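PDB 4RF6: arginine kinase from Anthopleura japonica, which catalyses the reversible transfer of a phosphoryl group between ATP and L-arginine, giving N(omega)-phospho-L-arginine and ADP. Local coordinates for residues Pro470-Asp473 and Tyr478-Ser481; Asp660-Gln665 and Val707-Glu712. All blocks are in the same frame, centred on the assembly; numbering follows the deposited sequence.

Both contacts belong to the second of the two tandem phosphagen kinase repeats, residues 370-718, and their centres lie about 13 Å apart. Along the chain both segments of interaction 1 precede those of interaction 2. Helix 696-714 joins them: Leu711, on the helix of interaction 2, packs against Leu472, Tyr478 and Ile479 of interaction 1, with Leu711 CD1 3.7 Å from Ile479 CD1, and Val707 meets Leu472. Both contacts also reach the same eight-stranded antiparallel sheet, interaction 1 through the inner strand 479-488 and interaction 2 through one of its two outermost strands, 664-668. The C-terminal helix thus lies against the sheet, touched by the loop ahead of strand 479-488 and by the turn into 664-668.

Interaction 1: Pro470-Asp473 and Tyr478-Ser481; sequences PNLD and YIRS
A side-chain-to-backbone contact, in which one aspartate oxygen accepts two successive amides, joins the loop Pro470-Asp473 to the start of strand 479-488, where the chain enters the eight-stranded antiparallel sheet of the second phosphagen kinase catalytic domain. Four residues separate the segments, so the contact is local, and its centre is Asp473. CG of Asp473 stands anti to the backbone N (chi1 -174°), which sends the carboxylate across to the backbone of Tyr478 and Ile479. There OD2 takes both N-H groups: Tyr478 N at 2.6 Å on the syn lone pair and Ile479 N at 2.8 Å on the anti one. Both bonds are fairly straight, 158° and 166° at the hydrogen, and together they restrict the rotation of the carboxylate. OD1 receives a weak hydrogen bond from Thr477 N, while the Asp473 backbone N is bound to Ser596 OG, so backbone and side chain are both anchored.

Next to this polar link lies an apolar one. CD1 of Ile479 comes up against CB of Leu472 at 3.8 Å and CB of Asp473 at 3.9 Å, the leucine and isoleucine side chains lying at a slant to each other. Leu472 continues onto Tyr704, Val707 and Leu711 of helix 696-714, whereas Ile479 also rests on Val642 and Val644 of the adjoining strand 638-645. Just beyond, Arg480 and Ser481 both face His643 in a classic beta bulge. On the tyrosine side, the same Asp473 OD2 that holds the two amides lies 3.5 Å from Tyr478 CB.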
ATOM      1  N   PRO A 470      -4.708  -6.399 -46.145  1.00 26.86           N
ATOM      2  CA  PRO A 470      -6.124  -6.320 -46.532  1.00 28.92           C
ATOM      3  C   PRO A 470      -6.954  -7.284 -45.675  1.00 29.50           C
ATOM      4  O   PRO A 470      -6.525  -8.425 -45.495  1.00 27.70           O
ATOM      5  CB  PRO A 470      -6.113  -6.778 -47.997  1.00 26.05           C
ATOM      6  CG  PRO A 470      -4.708  -6.517 -48.480  1.00 26.25           C
ATOM      7  CD  PRO A 470      -3.827  -6.745 -47.278  1.00 26.21           C
ATOM      8  N   ASN A 471      -8.101  -6.840 -45.158  1.00 31.83           N
ATOM      9  CA  ASN A 471      -8.873  -7.623 -44.183  1.00 33.33           C
ATOM     10  C   ASN A 471      -9.213  -9.046 -44.642  1.00 33.17           C
ATOM     11  O   ASN A 471      -9.835  -9.243 -45.682  1.00 29.28           O
ATOM     12  CB  ASN A 471     -10.149  -6.876 -43.774  1.00 34.34           C
ATOM     13  CG  ASN A 471     -10.750  -7.408 -42.479  1.00 36.73           C
ATOM     14  OD1 ASN A 471     -10.088  -8.111 -41.709  1.00 33.69           O
ATOM     15  ND2 ASN A 471     -12.011  -7.070 -42.234  1.00 39.13           N
ATOM     16  N   LEU A 472      -8.800 -10.029 -43.846  1.00 30.90           N
ATOM     17  CA  LEU A 472      -8.879 -11.435 -44.237  1.00 30.75           C
ATOM     18  C   LEU A 472     -10.291 -12.010 -44.306  1.00 31.22           C
ATOM     19  O   LEU A 472     -10.668 -12.624 -45.305  1.00 33.28           O
ATOM     20  CB  LEU A 472      -8.027 -12.295 -43.299  1.00 28.24           C
ATOM     21  CG  LEU A 472      -6.525 -12.116 -43.466  1.00 26.51           C
ATOM     22  CD1 LEU A 472      -5.757 -13.065 -42.564  1.00 23.87           C
ATOM     23  CD2 LEU A 472      -6.165 -12.337 -44.920  1.00 30.43           C
ATOM     24  N   ASP A 473     -11.063 -11.810 -43.241  1.00 30.03           N
ATOM     25  CA  ASP A 473     -12.343 -12.493 -43.077  1.00 32.56           C
ATOM     26  C   ASP A 473     -13.431 -11.539 -42.580  1.00 33.54           C
ATOM     27  O   ASP A 473     -13.890 -11.662 -41.446  1.00 30.59           O
ATOM     28  CB  ASP A 473     -12.166 -13.654 -42.088  1.00 32.72           C
ATOM     29  CG  ASP A 473     -13.404 -14.525 -41.964  1.00 37.30           C
ATOM     30  OD1 ASP A 473     -14.299 -14.413 -42.824  1.00 36.37           O
ATOM     31  OD2 ASP A 473     -13.470 -15.324 -41.002  1.00 36.41           O
ATOM     32  N   TYR A 478     -14.467 -17.469 -40.029  1.00 33.24           N
ATOM     33  CA  TYR A 478     -13.350 -18.245 -39.518  1.00 31.28           C
ATOM     34  C   TYR A 478     -12.601 -17.496 -38.420  1.00 31.37           C
ATOM     35  O   TYR A 478     -12.272 -18.078 -37.377  1.00 28.42           O
ATOM     36  CB  TYR A 478     -12.406 -18.615 -40.665  1.00 32.96           C
ATOM     37  CG  TYR A 478     -13.107 -19.342 -41.787  1.00 35.29           C
ATOM     38  CD1 TYR A 478     -13.486 -18.674 -42.945  1.00 37.92           C
ATOM     39  CD2 TYR A 478     -13.407 -20.693 -41.678  1.00 36.48           C
ATOM     40  CE1 TYR A 478     -14.143 -19.335 -43.968  1.00 40.95           C
ATOM     41  CE2 TYR A 478     -14.056 -21.364 -42.689  1.00 40.76           C
ATOM     42  CZ  TYR A 478     -14.423 -20.681 -43.834  1.00 43.50           C
ATOM     43  OH  TYR A 478     -15.072 -21.356 -44.842  1.00 46.37           O
ATOM     44  N   ILE A 479     -12.335 -16.212 -38.648  1.00 31.42           N
ATOM     45  CA  ILE A 479     -11.623 -15.409 -37.660  1.00 32.01           C
ATOM     46  C   ILE A 479     -12.593 -14.692 -36.731  1.00 30.86           C
ATOM     47  O   ILE A 479     -13.316 -13.791 -37.154  1.00 32.44           O
ATOM     48  CB  ILE A 479     -10.666 -14.399 -38.316  1.00 33.76           C
ATOM     49  CG1 ILE A 479      -9.687 -15.128 -39.237  1.00 36.35           C
ATOM     50  CG2 ILE A 479      -9.909 -13.635 -37.244  1.00 31.98           C
ATOM     51  CD1 ILE A 479      -8.849 -14.216 -40.134  1.00 38.73           C
ATOM     52  N   ARG A 480     -12.593 -15.090 -35.459  1.00 31.50           N
ATOM     53  CA  ARG A 480     -13.560 -14.570 -34.495  1.00 31.39           C
ATOM     54  C   ARG A 480     -13.088 -13.306 -33.774  1.00 30.54           C
ATOM     55  O   ARG A 480     -13.899 -12.422 -33.481  1.00 28.15           O
ATOM     56  CB  ARG A 480     -13.940 -15.655 -33.481  1.00 34.45           C
ATOM     57  CG  ARG A 480     -14.478 -16.937 -34.114  1.00 38.92           C
ATOM     58  CD  ARG A 480     -16.008 -16.948 -34.218  1.00 45.34           C
ATOM     59  NE  ARG A 480     -16.540 -16.021 -35.215  1.00 50.89           N
ATOM     60  CZ  ARG A 480     -17.508 -15.141 -34.972  1.00 54.65           C
ATOM     61  NH1 ARG A 480     -17.942 -14.336 -35.935  1.00 55.28           N
ATOM     62  NH2 ARG A 480     -18.044 -15.066 -33.761  1.00 54.90           N
ATOM     63  N   SER A 481     -11.789 -13.219 -33.483  1.00 31.21           N
ATOM     64  CA  SER A 481     -11.243 -12.042 -32.801  1.00 25.62           C
ATOM     65  C   SER A 481      -9.738 -11.859 -33.057  1.00 26.09           C
ATOM     66  O   SER A 481      -9.038 -12.810 -33.417  1.00 25.15           O
ATOM     67  CB  SER A 481     -11.538 -12.095 -31.293  1.00 26.65           C
ATOM     68  OG  SER A 481     -10.877 -13.180 -30.665  1.00 28.33           O
TER

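Interaction 2: Asp660-Gln665 and Val707-Glu712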
ATOM      1  N   ASP A 660       5.848 -22.985 -39.071  1.00 25.11           N
ATOM      2  CA  ASP A 660       7.303 -22.899 -38.958  1.00 29.20           C
ATOM      3  C   ASP A 660       7.887 -21.747 -39.779  1.00 26.60           C
ATOM      4  O   ASP A 660       8.765 -21.027 -39.305  1.00 21.14           O
ATOM      5  CB  ASP A 660       7.967 -24.227 -39.345  1.00 31.90           C
ATOM      6  CG  ASP A 660       7.789 -25.304 -38.286  1.00 36.71           C
ATOM      7  OD1 ASP A 660       7.426 -24.965 -37.139  1.00 36.08           O
ATOM      8  OD2 ASP A 660       8.017 -26.492 -38.605  1.00 39.90           O
ATOM      9  N   GLU A 661       7.409 -21.574 -41.008  1.00 26.35           N
ATOM     10  CA  GLU A 661       7.900 -20.483 -41.844  1.00 25.16           C
ATOM     11  C   GLU A 661       7.586 -19.126 -41.209  1.00 22.63           C
ATOM     12  O   GLU A 661       8.427 -18.219 -41.200  1.00 23.91           O
ATOM     13  CB  GLU A 661       7.308 -20.548 -43.256  1.00 23.86           C
ATOM     14  CG  GLU A 661       7.553 -19.275 -44.058  1.00 27.12           C
ATOM     15  CD  GLU A 661       7.328 -19.435 -45.553  1.00 32.65           C
ATOM     16  OE1 GLU A 661       6.608 -20.372 -45.964  1.00 33.23           O
ATOM     17  OE2 GLU A 661       7.879 -18.610 -46.317  1.00 31.69           O
ATOM     18  N   PHE A 662       6.379 -18.993 -40.665  1.00 19.34           N
ATOM     19  CA  PHE A 662       5.925 -17.699 -40.165  1.00 20.26           C
ATOM     20  C   PHE A 662       6.041 -17.526 -38.653  1.00 20.66           C
ATOM     21  O   PHE A 662       5.573 -16.525 -38.095  1.00 20.98           O
ATOM     22  CB  PHE A 662       4.507 -17.409 -40.666  1.00 19.98           C
ATOM     23  CG  PHE A 662       4.434 -17.254 -42.152  1.00 22.81           C
ATOM     24  CD1 PHE A 662       4.944 -16.116 -42.760  1.00 22.90           C
ATOM     25  CD2 PHE A 662       3.900 -18.258 -42.949  1.00 22.44           C
ATOM     26  CE1 PHE A 662       4.901 -15.969 -44.135  1.00 23.20           C
ATOM     27  CE2 PHE A 662       3.855 -18.116 -44.325  1.00 24.69           C
ATOM     28  CZ  PHE A 662       4.359 -16.968 -44.915  1.00 24.41           C
ATOM     29  N   HIS A 663       6.685 -18.495 -38.009  1.00 18.90           N
ATOM     30  CA  HIS A 663       7.002 -18.424 -36.587  1.00 18.81           C
ATOM     31  C   HIS A 663       5.770 -18.175 -35.728  1.00 21.62           C
ATOM     32  O   HIS A 663       5.802 -17.372 -34.792  1.00 22.66           O
ATOM     33  CB  HIS A 663       8.075 -17.358 -36.329  1.00 19.02           C
ATOM     34  CG  HIS A 663       9.219 -17.415 -37.292  1.00 22.67           C
ATOM     35  ND1 HIS A 663       9.902 -18.582 -37.562  1.00 23.43           N
ATOM     36  CD2 HIS A 663       9.794 -16.456 -38.055  1.00 28.26           C
ATOM     37  CE1 HIS A 663      10.847 -18.339 -38.454  1.00 25.79           C
ATOM     38  NE2 HIS A 663      10.804 -17.057 -38.768  1.00 28.83           N
ATOM     39  N   ILE A 664       4.685 -18.869 -36.066  1.00 22.23           N
ATOM     40  CA  ILE A 664       3.452 -18.819 -35.293  1.00 23.50           C
ATOM     41  C   ILE A 664       3.136 -20.205 -34.730  1.00 26.04           C
ATOM     42  O   ILE A 664       3.696 -21.210 -35.181  1.00 26.02           O
ATOM     43  CB  ILE A 664       2.276 -18.281 -36.132  1.00 21.67           C
ATOM     44  CG1 ILE A 664       2.090 -19.105 -37.411  1.00 23.22           C
ATOM     45  CG2 ILE A 664       2.509 -16.818 -36.500  1.00 19.70           C
ATOM     46  CD1 ILE A 664       0.940 -18.612 -38.287  1.00 22.45           C
ATOM     47  N   GLN A 665       2.260 -20.250 -33.728  1.00 24.07           N
ATOM     48  CA  GLN A 665       1.876 -21.502 -33.088  1.00 28.36           C
ATOM     49  C   GLN A 665       0.381 -21.446 -32.807  1.00 30.19           C
ATOM     50  O   GLN A 665      -0.167 -20.379 -32.520  1.00 30.87           O
ATOM     51  CB  GLN A 665       2.648 -21.698 -31.780  1.00 28.66           C
ATOM     52  CG  GLN A 665       2.374 -20.604 -30.754  1.00 31.25           C
ATOM     53  CD  GLN A 665       3.207 -20.744 -29.498  1.00 38.80           C
ATOM     54  OE1 GLN A 665       3.726 -21.822 -29.193  1.00 41.88           O
ATOM     55  NE2 GLN A 665       3.340 -19.646 -28.754  1.00 37.15           N
ATOM     56  N   VAL A 707      -1.762 -16.631 -41.151  1.00 18.66           N
ATOM     57  CA  VAL A 707      -3.214 -16.793 -41.046  1.00 20.03           C
ATOM     58  C   VAL A 707      -3.885 -16.785 -42.421  1.00 25.00           C
ATOM     59  O   VAL A 707      -4.855 -17.516 -42.658  1.00 24.26           O
ATOM     60  CB  VAL A 707      -3.835 -15.714 -40.129  1.00 20.11           C
ATOM     61  CG1 VAL A 707      -5.349 -15.775 -40.154  1.00 20.27           C
ATOM     62  CG2 VAL A 707      -3.336 -15.888 -38.692  1.00 21.60           C
ATOM     63  N   LYS A 708      -3.359 -15.964 -43.325  1.00 23.32           N
ATOM     64  CA  LYS A 708      -3.878 -15.897 -44.689  1.00 22.27           C
ATOM     65  C   LYS A 708      -3.800 -17.268 -45.357  1.00 23.46           C
ATOM     66  O   LYS A 708      -4.762 -17.726 -45.971  1.00 25.62           O
ATOM     67  CB  LYS A 708      -3.081 -14.871 -45.500  1.00 23.90           C
ATOM     68  CG  LYS A 708      -3.622 -14.589 -46.906  1.00 28.13           C
ATOM     69  CD  LYS A 708      -2.716 -13.582 -47.611  1.00 30.65           C
ATOM     70  CE  LYS A 708      -3.431 -12.839 -48.726  1.00 36.32           C
ATOM     71  NZ  LYS A 708      -3.904 -13.746 -49.804  1.00 39.23           N
ATOM     72  N   LYS A 709      -2.655 -17.929 -45.222  1.00 23.27           N
ATOM     73  CA  LYS A 709      -2.477 -19.255 -45.805  1.00 25.73           C
ATOM     74  C   LYS A 709      -3.343 -20.316 -45.126  1.00 26.27           C
ATOM     75  O   LYS A 709      -3.816 -21.248 -45.779  1.00 27.14           O
ATOM     76  CB  LYS A 709      -1.002 -19.656 -45.782  1.00 29.88           C
ATOM     77  CG  LYS A 709      -0.135 -18.773 -46.665  1.00 34.35           C
ATOM     78  CD  LYS A 709       1.186 -19.436 -46.997  1.00 40.12           C
ATOM     79  CE  LYS A 709       1.855 -18.733 -48.170  1.00 43.67           C
ATOM     80  NZ  LYS A 709       3.071 -19.457 -48.647  1.00 46.01           N
ATOM     81  N   LEU A 710      -3.538 -20.181 -43.816  1.00 25.82           N
ATOM     82  CA  LEU A 710      -4.431 -21.081 -43.090  1.00 27.45           C
ATOM     83  C   LEU A 710      -5.862 -20.890 -43.581  1.00 32.29           C
ATOM     84  O   LEU A 710      -6.624 -21.852 -43.692  1.00 33.33           O
ATOM     85  CB  LEU A 710      -4.348 -20.830 -41.579  1.00 26.85           C
ATOM     86  CG  LEU A 710      -2.969 -21.044 -40.949  1.00 26.05           C
ATOM     87  CD1 LEU A 710      -3.002 -20.749 -39.461  1.00 24.44           C
ATOM     88  CD2 LEU A 710      -2.484 -22.462 -41.205  1.00 24.48           C
ATOM     89  N   LEU A 711      -6.218 -19.646 -43.889  1.00 34.07           N
ATOM     90  CA  LEU A 711      -7.552 -19.343 -44.398  1.00 35.17           C
ATOM     91  C   LEU A 711      -7.771 -19.910 -45.793  1.00 37.09           C
ATOM     92  O   LEU A 711      -8.863 -20.392 -46.115  1.00 38.14           O
ATOM     93  CB  LEU A 711      -7.810 -17.837 -44.408  1.00 37.68           C
ATOM     94  CG  LEU A 711      -8.464 -17.282 -43.151  1.00 42.77           C
ATOM     95  CD1 LEU A 711      -9.016 -15.887 -43.391  1.00 45.96           C
ATOM     96  CD2 LEU A 711      -9.562 -18.215 -42.694  1.00 44.93           C
ATOM     97  N   GLU A 712      -6.733 -19.845 -46.623  1.00 34.95           N
ATOM     98  CA  GLU A 712      -6.830 -20.323 -48.000  1.00 37.20           C
ATOM     99  C   GLU A 712      -7.122 -21.823 -48.062  1.00 37.29           C
ATOM    100  O   GLU A 712      -7.780 -22.299 -48.987  1.00 36.27           O
ATOM    101  CB  GLU A 712      -5.566 -19.964 -48.791  1.00 37.62           C
ATOM    102  CG  GLU A 712      -5.589 -18.552 -49.386  1.00 42.15           C
ATOM    103  CD  GLU A 712      -4.200 -17.961 -49.600  1.00 46.48           C
ATOM    104  OE1 GLU A 712      -3.203 -18.603 -49.204  1.00 44.49           O
ATOM    105  OE2 GLU A 712      -4.111 -16.846 -50.159  1.00 50.92           O
TER
HETATM  106  O   HOH W   1       6.070 -18.385 -48.752  1.00 52.58           O
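Phe662 is the first residue to leave helical phi/psi after helix 655-661, and the chain then enters strand 664-668, keeping its distance from helical Val707-Glu712: the nearest CA atoms, of Ile664 and Val707, are 9.0 Å apart. Side chains therefore bridge the gap. Phe662 reaches over to Lys709, whose CD methylene lies 4.0 Å from ring atom CE2. The two side chains run at about a right angle, and the methylene meets the ring obliquely. CG of Lys709 is anti to its carbonyl carbon (chi1 -65°) and the chain beyond is extended, which carries the ammonium past the ring to the neighbourhood of Glu661.

There the charges stop short of a salt bridge, with Lys709 NZ 4.5 Å from Glu661 OE1. A water spans the interval, donating to Glu661 OE2 at 3.0 Å and accepting from Lys709 NZ at 3.2 Å. Glu661 also folds back on its neighbour, its CG sitting 3.8 Å above the plane of the Phe662 ring, over the centre.

In the phosphagen kinase catalytic domain this is where the C-terminal helix 696-714 packs on one face of the antiparallel sheet, near its 664-668 edge. Ile664, at the start of that strand, points toward the helix, and its CD1 approaches Val707 N to 4.4 Å; it also touches Ile686 of the neighbouring strand and Met703. Along the exposed side of the helix, Lys708 NZ makes a salt bridge to Glu712 OE2 at 3.1 Å, approaching 33° out of the carboxylate plane.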